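Local atomic coordinates of coiled-coil quantitatively-enriched protein 1 (PDB entry 7CUJ), a protein that links telomeres to the meiotic centrosome in fission yeast, and is required for telomere clustering in meiotic prophase, telomere length regulation and chromosome segregation. Residues Ser216-Phe224 / Val234-Thr242; Pro17-Met25 / Ile63-Asp71. All coordinates share one frame; numbering follows the deposited sequence.

Contact 1: residues Ser216-Phe224 / Val234-Thr242; sequences SIEHAIKCF and VNIVGVVAT
With CG anti to its carbonyl carbon (chi1 -65°), F224 swings its ring from the end of helix 217-223 onto N235, whose CB the backbone of helix 232-243 directs at the ring face; the first torsion of N235 lays its amide alongside. In this CH-pi contact N235 CB sits 3.8 Å from the centroid of the F224 ring, near the normal. The amide and ring planes are 21° apart, and OD1 turns elsewhere, accepting from the backbone N of V315 and A316. V239 CG2 reaches F224 CE1 obliquely, at 3.7 Å.

Further along, apolar side chains carry the contact, with no hydrogen bond crossing between the segments. Small A220 lies where the backbones come nearest, its CB 4.0 Å from I236 CB, while I236 CG2 rests 3.6 Å from A220 O. The other branch of I236 extends until CD1 meets I221 CG1 at 3.9 Å. Near the start of helix 217-223, V240 CG2 presses on the backbone of I217, 3.4 Å from its CA, and S216 OG caps that helix by accepting from E218 N and is also hydrogen-bonded with H213 O.

Helix 47-65 packs on I217, I221 and V240, and helices 20-32 and 34-41 cover the other helix. These consecutive helices, axes 8.8 Å apart at closest and N-to-C directions at 138°, form a roughly antiparallel helical hairpin after 208-213, the last strand in chain order of a parallel alpha/beta sheet.

Contact 2: residues Pro17-Met25 / Ile63-Asp71; sequences PMSALQRKM and IAKHPSLYD
This is a buried, mainly apolar contact with one hydrogen bond at its heart, joining the start of helix 20-32, just after strand 11-16, to the end of helix 47-65 and the turn that follows it. Q22 supplies the bond: its NE2 donates a hydrogen bond to I63 O at 2.9 Å, with an N-H...O angle of 158° and the acceptor near the amide plane. Beyond CG the chain of Q22 is extended (chi2 174°), which carries the amide past P67 CD to that carbonyl. The other end of the amide faces its own chain, where OE1 accepts from S19 N on a lone pair in the carbonyl plane, 3.0 Å away. Gripped at both ends, the amide is fixed in rotation. An alanine in place of Q22 is likely to leave I63 O and S19 N without these partners and to open a gap beside P67.

S19 is the N-cap of helix 20-32, so the amide of Q22 also ties that helix start to the end of helix 47-65. Two side chains from helix 20-32 converge on CB of P67, which opens a 3-10 turn: L21 CD1 and M25 SD each lie 3.6 Å from P67 CB. M25 is likewise extended, and its CE passes on to Y70 CB at 3.9 Å. I63 packs against the same helix, with CD1 3.9 Å from M25 CB and CG2 against Q22 O. On the flank, M18 bends at chi3 to set CE 4.1 Å from I63 CG2, while H213 of strand 208-213 touches both M18 and Q22.

Along the chain, contact 2 closes before contact 1 opens, and their centres lie 16 Å apart. Between them in sequence come five of the six strands of the parallel sheet, whose neighbouring strands 11-16 and 208-213 lead respectively into helix 20-32 and helix 217-223. The two contacts meet directly: S216 CB lies 3.9 Å from M18 SD, and E218 packs on A64. Helix 47-65 is common to both, its end forming part of contact 2 and its C-terminal half covering I217, I221 and V240. Pieces distant in sequence thus pack into a helical cluster next to the sheet of this alpha/beta domain, one piece of the longer Ccq1, whose telomeric and meiotic function belongs to the whole protein.

Contact 1: residues Ser216-Phe224 / Val234-Thr242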
ATOM      1  N   SER A 216     -11.128  19.877  -0.330  1.00 21.15           N
ATOM      2  CA  SER A 216     -10.529  19.158  -1.444  1.00 19.97           C
ATOM      3  C   SER A 216      -9.059  19.553  -1.587  1.00 20.53           C
ATOM      4  O   SER A 216      -8.557  20.356  -0.803  1.00 21.45           O
ATOM      5  CB  SER A 216     -11.299  19.411  -2.719  1.00 19.22           C
ATOM      6  OG  SER A 216     -11.083  20.733  -3.191  1.00 19.00           O
ATOM      7  N   ILE A 217      -8.389  18.985  -2.602  1.00 20.80           N
ATOM      8  CA  ILE A 217      -7.020  19.340  -2.946  1.00 20.95           C
ATOM      9  C   ILE A 217      -6.954  20.795  -3.406  1.00 21.60           C
ATOM     10  O   ILE A 217      -5.909  21.430  -3.291  1.00 22.21           O
ATOM     11  CB  ILE A 217      -6.418  18.385  -3.999  1.00 21.36           C
ATOM     12  CG1 ILE A 217      -4.913  18.627  -4.157  1.00 22.46           C
ATOM     13  CG2 ILE A 217      -7.152  18.496  -5.330  1.00 21.00           C
ATOM     14  CD1 ILE A 217      -4.163  17.503  -4.820  1.00 22.79           C
ATOM     15  N   GLU A 218      -8.075  21.298  -3.938  1.00 21.08           N
ATOM     16  CA  GLU A 218      -8.174  22.665  -4.423  1.00 22.10           C
ATOM     17  C   GLU A 218      -7.992  23.620  -3.245  1.00 22.73           C
ATOM     18  O   GLU A 218      -7.250  24.594  -3.342  1.00 25.12           O
ATOM     19  CB  GLU A 218      -9.529  22.903  -5.092  1.00 21.68           C
ATOM     20  CG  GLU A 218      -9.826  21.987  -6.264  1.00 20.62           C
ATOM     21  CD  GLU A 218     -11.024  22.423  -7.094  1.00 21.01           C
ATOM     22  OE1 GLU A 218     -12.120  22.608  -6.515  1.00 21.03           O
ATOM     23  OE2 GLU A 218     -10.860  22.589  -8.316  1.00 21.03           O
ATOM     24  N   HIS A 219      -8.673  23.313  -2.136  1.00 22.38           N
ATOM     25  CA  HIS A 219      -8.559  24.057  -0.892  1.00 23.97           C
ATOM     26  C   HIS A 219      -7.116  24.036  -0.391  1.00 25.32           C
ATOM     27  O   HIS A 219      -6.597  25.067   0.033  1.00 26.74           O
ATOM     28  CB  HIS A 219      -9.533  23.484   0.146  1.00 23.59           C
ATOM     29  CG  HIS A 219      -9.785  24.381   1.310  1.00 25.34           C
ATOM     30  ND1 HIS A 219     -10.808  24.143   2.209  1.00 26.42           N
ATOM     31  CD2 HIS A 219      -9.169  25.509   1.724  1.00 27.58           C
ATOM     32  CE1 HIS A 219     -10.805  25.081   3.135  1.00 28.72           C
ATOM     33  NE2 HIS A 219      -9.810  25.932   2.857  1.00 29.81           N
ATOM     34  N   ALA A 220      -6.480  22.858  -0.459  1.00 25.27           N
ATOM     35  CA  ALA A 220      -5.124  22.665   0.030  1.00 27.58           C
ATOM     36  C   ALA A 220      -4.125  23.455  -0.816  1.00 29.06           C
ATOM     37  O   ALA A 220      -3.241  24.115  -0.273  1.00 32.13           O
ATOM     38  CB  ALA A 220      -4.785  21.192   0.068  1.00 26.16           C
ATOM     39  N   ILE A 221      -4.277  23.384  -2.143  1.00 28.87           N
ATOM     40  CA  ILE A 221      -3.432  24.137  -3.057  1.00 31.82           C
ATOM     41  C   ILE A 221      -3.559  25.633  -2.752  1.00 35.89           C
ATOM     42  O   ILE A 221      -2.560  26.353  -2.760  1.00 39.04           O
ATOM     43  CB  ILE A 221      -3.755  23.790  -4.525  1.00 29.36           C
ATOM     44  CG1 ILE A 221      -3.252  22.387  -4.885  1.00 27.32           C
ATOM     45  CG2 ILE A 221      -3.199  24.845  -5.474  1.00 28.85           C
ATOM     46  CD1 ILE A 221      -3.911  21.776  -6.101  1.00 23.88           C
ATOM     47  N   LYS A 222      -4.788  26.081  -2.461  1.00 38.01           N
ATOM     48  CA  LYS A 222      -5.062  27.475  -2.140  1.00 41.33           C
ATOM     49  C   LYS A 222      -4.237  27.918  -0.929  1.00 43.35           C
ATOM     50  O   LYS A 222      -3.629  28.986  -0.964  1.00 45.09           O
ATOM     51  CB  LYS A 222      -6.574  27.714  -2.011  1.00 42.09           C
ATOM     52  CG  LYS A 222      -7.032  28.627  -0.879  1.00 45.50           C
ATOM     53  CD  LYS A 222      -6.757  30.099  -1.096  1.00 50.05           C
ATOM     54  CE  LYS A 222      -6.683  30.873   0.204  1.00 54.11           C
ATOM     55  NZ  LYS A 222      -6.323  32.295  -0.020  1.00 57.39           N
ATOM     56  N   CYS A 223      -4.197  27.081   0.118  1.00 43.96           N
ATOM     57  CA  CYS A 223      -3.614  27.454   1.399  1.00 45.75           C
ATOM     58  C   CYS A 223      -2.086  27.401   1.365  1.00 46.93           C
ATOM     59  O   CYS A 223      -1.438  27.954   2.250  1.00 50.69           O
ATOM     60  CB  CYS A 223      -4.131  26.564   2.525  1.00 45.78           C
ATOM     61  SG  CYS A 223      -5.877  26.843   2.921  1.00 46.28           S
ATOM     62  N   PHE A 224      -1.517  26.730   0.354  1.00 44.72           N
ATOM     63  CA  PHE A 224      -0.070  26.596   0.252  1.00 47.04           C
ATOM     64  C   PHE A 224       0.436  27.191  -1.061  1.00 51.52           C
ATOM     65  O   PHE A 224       1.594  26.992  -1.424  1.00 55.39           O
ATOM     66  CB  PHE A 224       0.369  25.144   0.473  1.00 43.68           C
ATOM     67  CG  PHE A 224       0.091  24.619   1.859  1.00 40.71           C
ATOM     68  CD1 PHE A 224      -1.113  23.993   2.149  1.00 38.07           C
ATOM     69  CD2 PHE A 224       1.019  24.765   2.881  1.00 41.63           C
ATOM     70  CE1 PHE A 224      -1.384  23.521   3.425  1.00 37.65           C
ATOM     71  CE2 PHE A 224       0.749  24.289   4.158  1.00 40.85           C
ATOM     72  CZ  PHE A 224      -0.453  23.671   4.428  1.00 38.86           C
ATOM     73  N   VAL A 234       4.215  17.939  -0.444  1.00 34.29           N
ATOM     74  CA  VAL A 234       4.089  17.186   0.795  1.00 33.59           C
ATOM     75  C   VAL A 234       2.900  17.706   1.604  1.00 32.01           C
ATOM     76  O   VAL A 234       2.112  16.914   2.121  1.00 28.84           O
ATOM     77  CB  VAL A 234       5.416  17.180   1.585  1.00 36.77           C
ATOM     78  CG1 VAL A 234       5.233  16.828   3.053  1.00 37.09           C
ATOM     79  CG2 VAL A 234       6.441  16.252   0.947  1.00 37.21           C
ATOM     80  N   ASN A 235       2.753  19.036   1.666  1.00 32.85           N
ATOM     81  CA  ASN A 235       1.752  19.677   2.508  1.00 33.12           C
ATOM     82  C   ASN A 235       0.340  19.485   1.957  1.00 29.79           C
ATOM     83  O   ASN A 235      -0.570  19.170   2.722  1.00 29.28           O
ATOM     84  CB  ASN A 235       2.092  21.141   2.792  1.00 36.07           C
ATOM     85  CG  ASN A 235       3.203  21.295   3.811  1.00 39.73           C
ATOM     86  OD1 ASN A 235       3.239  20.580   4.810  1.00 40.62           O
ATOM     87  ND2 ASN A 235       4.109  22.231   3.570  1.00 42.71           N
ATOM     88  N   ILE A 236       0.161  19.672   0.640  1.00 28.41           N
ATOM     89  CA  ILE A 236      -1.157  19.559   0.027  1.00 26.78           C
ATOM     90  C   ILE A 236      -1.653  18.113   0.083  1.00 24.56           C
ATOM     91  O   ILE A 236      -2.858  17.885   0.185  1.00 23.09           O
ATOM     92  CB  ILE A 236      -1.218  20.155  -1.400  1.00 27.37           C
ATOM     93  CG1 ILE A 236      -0.383  19.364  -2.412  1.00 27.88           C
ATOM     94  CG2 ILE A 236      -0.861  21.636  -1.393  1.00 27.82           C
ATOM     95  CD1 ILE A 236      -0.590  19.783  -3.852  1.00 28.11           C
ATOM     96  N   VAL A 237      -0.724  17.149   0.023  1.00 23.46           N
ATOM     97  CA  VAL A 237      -1.073  15.739   0.128  1.00 21.87           C
ATOM     98  C   VAL A 237      -1.448  15.429   1.576  1.00 21.91           C
ATOM     99  O   VAL A 237      -2.468  14.790   1.831  1.00 20.51           O
ATOM    100  CB  VAL A 237       0.056  14.816  -0.371  1.00 21.66           C
ATOM    101  CG1 VAL A 237      -0.206  13.358  -0.019  1.00 20.86           C
ATOM    102  CG2 VAL A 237       0.288  14.967  -1.866  1.00 20.97           C
ATOM    103  N   GLY A 238      -0.610  15.898   2.509  1.00 23.06           N
ATOM    104  CA  GLY A 238      -0.796  15.663   3.932  1.00 23.36           C
ATOM    105  C   GLY A 238      -2.151  16.165   4.421  1.00 23.31           C
ATOM    106  O   GLY A 238      -2.869  15.443   5.113  1.00 22.35           O
ATOM    107  N   VAL A 239      -2.492  17.402   4.033  1.00 23.92           N
ATOM    108  CA  VAL A 239      -3.714  18.058   4.471  1.00 25.47           C
ATOM    109  C   VAL A 239      -4.911  17.274   3.938  1.00 23.64           C
ATOM    110  O   VAL A 239      -5.835  16.955   4.685  1.00 25.62           O
ATOM    111  CB  VAL A 239      -3.748  19.543   4.046  1.00 26.45           C
ATOM    112  CG1 VAL A 239      -5.128  20.166   4.191  1.00 27.10           C
ATOM    113  CG2 VAL A 239      -2.717  20.374   4.793  1.00 29.86           C
ATOM    114  N   VAL A 240      -4.873  16.963   2.639  1.00 21.94           N
ATOM    115  CA  VAL A 240      -5.938  16.220   1.988  1.00 21.63           C
ATOM    116  C   VAL A 240      -6.073  14.850   2.648  1.00 21.05           C
ATOM    117  O   VAL A 240      -7.184  14.426   2.954  1.00 22.52           O
ATOM    118  CB  VAL A 240      -5.716  16.138   0.463  1.00 21.41           C
ATOM    119  CG1 VAL A 240      -6.390  14.932  -0.167  1.00 21.04           C
ATOM    120  CG2 VAL A 240      -6.164  17.416  -0.229  1.00 21.76           C
ATOM    121  N   ALA A 241      -4.936  14.178   2.877  1.00 20.49           N
ATOM    122  CA  ALA A 241      -4.925  12.885   3.546  1.00 21.14           C
ATOM    123  C   ALA A 241      -5.612  12.977   4.909  1.00 22.52           C
ATOM    124  O   ALA A 241      -6.461  12.147   5.225  1.00 23.64           O
ATOM    125  CB  ALA A 241      -3.518  12.342   3.654  1.00 20.44           C
ATOM    126  N   THR A 242      -5.257  13.995   5.703  1.00 23.49           N
ATOM    127  CA  THR A 242      -5.819  14.148   7.036  1.00 27.06           C
ATOM    128  C   THR A 242      -7.326  14.377   6.952  1.00 27.66           C
ATOM    129  O   THR A 242      -8.092  13.708   7.641  1.00 30.15           O
ATOM    130  CB  THR A 242      -5.116  15.253   7.834  1.00 29.35           C
ATOM    131  OG1 THR A 242      -3.742  14.889   7.977  1.00 30.66           O
ATOM    132  CG2 THR A 242      -5.718  15.463   9.208  1.00 32.35           C
TER

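Contact 2: residues Pro17-Met25 / Ile63-Asp71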
ATOM      1  N   PRO A  17     -19.306  23.283  -1.166  1.00 32.89           N
ATOM      2  CA  PRO A  17     -19.138  22.018  -0.448  1.00 33.22           C
ATOM      3  C   PRO A  17     -19.128  20.811  -1.384  1.00 31.86           C
ATOM      4  O   PRO A  17     -19.749  20.833  -2.445  1.00 31.22           O
ATOM      5  CB  PRO A  17     -20.368  21.979   0.473  1.00 35.46           C
ATOM      6  CG  PRO A  17     -21.426  22.763  -0.283  1.00 36.84           C
ATOM      7  CD  PRO A  17     -20.671  23.824  -1.060  1.00 34.44           C
ATOM      8  N   MET A  18     -18.410  19.759  -0.972  1.00 31.39           N
ATOM      9  CA  MET A  18     -18.372  18.511  -1.717  1.00 31.05           C
ATOM     10  C   MET A  18     -19.594  17.670  -1.355  1.00 30.27           C
ATOM     11  O   MET A  18     -20.112  17.753  -0.242  1.00 30.32           O
ATOM     12  CB  MET A  18     -17.106  17.705  -1.405  1.00 31.33           C
ATOM     13  CG  MET A  18     -15.813  18.421  -1.739  1.00 32.52           C
ATOM     14  SD  MET A  18     -14.407  17.275  -1.774  1.00 33.40           S
ATOM     15  CE  MET A  18     -14.359  16.883  -3.521  1.00 35.00           C
ATOM     16  N   SER A  19     -20.034  16.849  -2.314  1.00 29.33           N
ATOM     17  CA  SER A  19     -21.133  15.921  -2.111  1.00 32.04           C
ATOM     18  C   SER A  19     -20.651  14.720  -1.298  1.00 32.38           C
ATOM     19  O   SER A  19     -19.449  14.523  -1.133  1.00 30.80           O
ATOM     20  CB  SER A  19     -21.693  15.485  -3.435  1.00 31.97           C
ATOM     21  OG  SER A  19     -20.646  15.139  -4.328  1.00 31.05           O
ATOM     22  N   ALA A  20     -21.607  13.916  -0.811  1.00 35.37           N
ATOM     23  CA  ALA A  20     -21.303  12.707  -0.060  1.00 35.71           C
ATOM     24  C   ALA A  20     -20.451  11.763  -0.908  1.00 34.66           C
ATOM     25  O   ALA A  20     -19.521  11.143  -0.393  1.00 34.75           O
ATOM     26  CB  ALA A  20     -22.575  12.046   0.413  1.00 37.95           C
ATOM     27  N   LEU A  21     -20.768  11.689  -2.208  1.00 33.99           N
ATOM     28  CA  LEU A  21     -20.082  10.848  -3.179  1.00 32.62           C
ATOM     29  C   LEU A  21     -18.616  11.265  -3.281  1.00 30.55           C
ATOM     30  O   LEU A  21     -17.726  10.421  -3.244  1.00 31.31           O
ATOM     31  CB  LEU A  21     -20.770  11.007  -4.541  1.00 32.67           C
ATOM     32  CG  LEU A  21     -20.662   9.847  -5.536  1.00 33.28           C
ATOM     33  CD1 LEU A  21     -20.829  10.353  -6.960  1.00 33.33           C
ATOM     34  CD2 LEU A  21     -19.359   9.073  -5.405  1.00 31.71           C
ATOM     35  N   GLN A  22     -18.384  12.574  -3.433  1.00 29.44           N
ATOM     36  CA  GLN A  22     -17.048  13.120  -3.611  1.00 26.79           C
ATOM     37  C   GLN A  22     -16.187  12.807  -2.389  1.00 26.04           C
ATOM     38  O   GLN A  22     -15.009  12.493  -2.530  1.00 24.28           O
ATOM     39  CB  GLN A  22     -17.119  14.630  -3.856  1.00 26.32           C
ATOM     40  CG  GLN A  22     -17.373  15.012  -5.306  1.00 26.10           C
ATOM     41  CD  GLN A  22     -17.572  16.498  -5.493  1.00 26.22           C
ATOM     42  OE1 GLN A  22     -18.304  17.147  -4.753  1.00 27.05           O
ATOM     43  NE2 GLN A  22     -16.921  17.053  -6.501  1.00 24.84           N
ATOM     44  N   ARG A  23     -16.789  12.896  -1.196  1.00 27.14           N
ATOM     45  CA  ARG A  23     -16.088  12.656   0.057  1.00 27.70           C
ATOM     46  C   ARG A  23     -15.716  11.180   0.172  1.00 27.19           C
ATOM     47  O   ARG A  23     -14.599  10.855   0.573  1.00 26.32           O
ATOM     48  CB  ARG A  23     -16.930  13.118   1.249  1.00 29.87           C
ATOM     49  CG  ARG A  23     -17.043  14.630   1.363  1.00 31.71           C
ATOM     50  CD  ARG A  23     -18.421  15.054   1.820  1.00 35.88           C
ATOM     51  NE  ARG A  23     -18.401  15.669   3.137  1.00 39.96           N
ATOM     52  CZ  ARG A  23     -18.770  16.921   3.394  1.00 42.37           C
ATOM     53  NH1 ARG A  23     -19.207  17.706   2.422  1.00 42.68           N
ATOM     54  NH2 ARG A  23     -18.710  17.382   4.631  1.00 45.84           N
ATOM     55  N   LYS A  24     -16.665  10.304  -0.178  1.00 28.09           N
ATOM     56  CA  LYS A  24     -16.424   8.873  -0.191  1.00 28.45           C
ATOM     57  C   LYS A  24     -15.229   8.578  -1.092  1.00 25.73           C
ATOM     58  O   LYS A  24     -14.332   7.830  -0.708  1.00 25.44           O
ATOM     59  CB  LYS A  24     -17.640   8.122  -0.736  1.00 31.31           C
ATOM     60  CG  LYS A  24     -18.769   7.883   0.250  1.00 34.96           C
ATOM     61  CD  LYS A  24     -19.819   6.982  -0.352  1.00 38.76           C
ATOM     62  CE  LYS A  24     -21.183   7.150   0.275  1.00 43.27           C
ATOM     63  NZ  LYS A  24     -22.257   6.752  -0.667  1.00 46.29           N
ATOM     64  N   MET A  25     -15.232   9.192  -2.280  1.00 24.05           N
ATOM     65  CA  MET A  25     -14.208   8.961  -3.283  1.00 22.49           C
ATOM     66  C   MET A  25     -12.849   9.437  -2.776  1.00 19.88           C
ATOM     67  O   MET A  25     -11.839   8.778  -3.005  1.00 18.28           O
ATOM     68  CB  MET A  25     -14.551   9.679  -4.590  1.00 23.02           C
ATOM     69  CG  MET A  25     -15.555   8.927  -5.435  1.00 25.34           C
ATOM     70  SD  MET A  25     -15.783   9.745  -7.031  1.00 27.05           S
ATOM     71  CE  MET A  25     -16.338   8.363  -8.026  1.00 29.09           C
ATOM     72  N   ILE A  63     -11.826  14.204  -8.956  1.00 18.03           N
ATOM     73  CA  ILE A  63     -12.949  14.082  -8.037  1.00 18.73           C
ATOM     74  C   ILE A  63     -13.534  15.469  -7.769  1.00 19.30           C
ATOM     75  O   ILE A  63     -14.751  15.622  -7.670  1.00 20.39           O
ATOM     76  CB  ILE A  63     -12.524  13.352  -6.742  1.00 17.72           C
ATOM     77  CG1 ILE A  63     -12.192  11.880  -7.016  1.00 17.82           C
ATOM     78  CG2 ILE A  63     -13.576  13.492  -5.650  1.00 17.24           C
ATOM     79  CD1 ILE A  63     -11.266  11.244  -5.997  1.00 16.59           C
ATOM     80  N   ALA A  64     -12.651  16.473  -7.681  1.00 19.32           N
ATOM     81  CA  ALA A  64     -13.033  17.841  -7.374  1.00 19.86           C
ATOM     82  C   ALA A  64     -13.685  18.504  -8.586  1.00 21.18           C
ATOM     83  O   ALA A  64     -14.471  19.435  -8.430  1.00 22.86           O
ATOM     84  CB  ALA A  64     -11.831  18.621  -6.896  1.00 18.60           C
ATOM     85  N   LYS A  65     -13.347  18.032  -9.791  1.00 21.85           N
ATOM     86  CA  LYS A  65     -13.983  18.529 -11.003  1.00 23.06           C
ATOM     87  C   LYS A  65     -15.394  17.954 -11.087  1.00 24.06           C
ATOM     88  O   LYS A  65     -16.369  18.700 -11.019  1.00 25.88           O
ATOM     89  CB  LYS A  65     -13.161  18.185 -12.247  1.00 22.67           C
ATOM     90  CG  LYS A  65     -11.901  19.014 -12.433  1.00 23.74           C
ATOM     91  CD  LYS A  65     -11.048  18.545 -13.593  1.00 25.61           C
ATOM     92  CE  LYS A  65      -9.569  18.581 -13.268  1.00 25.16           C
ATOM     93  NZ  LYS A  65      -8.746  18.059 -14.386  1.00 25.60           N
ATOM     94  N   HIS A  66     -15.485  16.625 -11.212  1.00 24.57           N
ATOM     95  CA  HIS A  66     -16.763  15.934 -11.167  1.00 26.22           C
ATOM     96  C   HIS A  66     -16.542  14.452 -10.889  1.00 26.27           C
ATOM     97  O   HIS A  66     -15.710  13.824 -11.538  1.00 27.09           O
ATOM     98  CB  HIS A  66     -17.534  16.127 -12.478  1.00 28.05           C
ATOM     99  CG  HIS A  66     -19.011  16.023 -12.308  1.00 30.01           C
ATOM    100  ND1 HIS A  66     -19.828  17.133 -12.328  1.00 31.78           N
ATOM    101  CD2 HIS A  66     -19.818  14.962 -12.094  1.00 30.98           C
ATOM    102  CE1 HIS A  66     -21.078  16.758 -12.154  1.00 33.75           C
ATOM    103  NE2 HIS A  66     -21.099  15.431 -12.003  1.00 32.86           N
ATOM    104  N   PRO A  67     -17.281  13.845  -9.933  1.00 26.53           N
ATOM    105  CA  PRO A  67     -17.133  12.418  -9.639  1.00 27.14           C
ATOM    106  C   PRO A  67     -17.458  11.499 -10.817  1.00 29.45           C
ATOM    107  O   PRO A  67     -16.959  10.376 -10.879  1.00 31.01           O
ATOM    108  CB  PRO A  67     -18.091  12.182  -8.459  1.00 27.60           C
ATOM    109  CG  PRO A  67     -19.066  13.343  -8.510  1.00 28.25           C
ATOM    110  CD  PRO A  67     -18.268  14.506  -9.061  1.00 26.68           C
ATOM    111  N   SER A  68     -18.269  11.993 -11.761  1.00 31.57           N
ATOM    112  CA  SER A  68     -18.730  11.186 -12.881  1.00 33.92           C
ATOM    113  C   SER A  68     -17.628  10.987 -13.923  1.00 33.28           C
ATOM    114  O   SER A  68     -17.844  10.302 -14.918  1.00 35.45           O
ATOM    115  CB  SER A  68     -19.994  11.743 -13.486  1.00 36.66           C
ATOM    116  OG  SER A  68     -19.729  12.953 -14.176  1.00 37.46           O
ATOM    117  N   LEU A  69     -16.442  11.562 -13.676  1.00 31.17           N
ATOM    118  CA  LEU A  69     -15.255  11.214 -14.443  1.00 31.58           C
ATOM    119  C   LEU A  69     -14.874   9.750 -14.192  1.00 32.82           C
ATOM    120  O   LEU A  69     -14.024   9.211 -14.900  1.00 34.95           O
ATOM    121  CB  LEU A  69     -14.090  12.153 -14.091  1.00 29.41           C
ATOM    122  CG  LEU A  69     -14.190  13.605 -14.568  1.00 29.41           C
ATOM    123  CD1 LEU A  69     -12.928  14.378 -14.219  1.00 27.96           C
ATOM    124  CD2 LEU A  69     -14.455  13.694 -16.064  1.00 31.63           C
ATOM    125  N   TYR A  70     -15.493   9.115 -13.182  1.00 32.59           N
ATOM    126  CA  TYR A  70     -15.250   7.712 -12.868  1.00 32.67           C
ATOM    127  C   TYR A  70     -16.504   6.874 -13.112  1.00 37.06           C
ATOM    128  O   TYR A  70     -16.625   5.764 -12.600  1.00 37.97           O
ATOM    129  CB  TYR A  70     -14.650   7.545 -11.466  1.00 29.03           C
ATOM    130  CG  TYR A  70     -13.291   8.183 -11.344  1.00 25.36           C
ATOM    131  CD1 TYR A  70     -12.164   7.564 -11.862  1.00 24.88           C
ATOM    132  CD2 TYR A  70     -13.140   9.432 -10.766  1.00 23.32           C
ATOM    133  CE1 TYR A  70     -10.914   8.157 -11.787  1.00 23.23           C
ATOM    134  CE2 TYR A  70     -11.898  10.040 -10.684  1.00 22.00           C
ATOM    135  CZ  TYR A  70     -10.783   9.402 -11.200  1.00 22.05           C
ATOM    136  OH  TYR A  70      -9.557   9.998 -11.131  1.00 22.18           O
ATOM    137  N   ASP A  71     -17.427   7.419 -13.912  1.00 41.28           N
ATOM    138  CA  ASP A  71     -18.543   6.662 -14.453  1.00 46.56           C
ATOM    139  C   ASP A  71     -18.075   6.003 -15.746  1.00 50.34           C
ATOM    140  O   ASP A  71     -17.465   6.659 -16.586  1.00 53.74           O
ATOM    141  CB  ASP A  71     -19.748   7.573 -14.703  1.00 48.04           C
ATOM    142  CG  ASP A  71     -21.049   6.843 -14.994  1.00 52.31           C
ATOM    143  OD1 ASP A  71     -21.038   5.595 -15.019  1.00 53.98           O
ATOM    144  OD2 ASP A  71     -22.073   7.536 -15.188  1.00 55.59           O
TER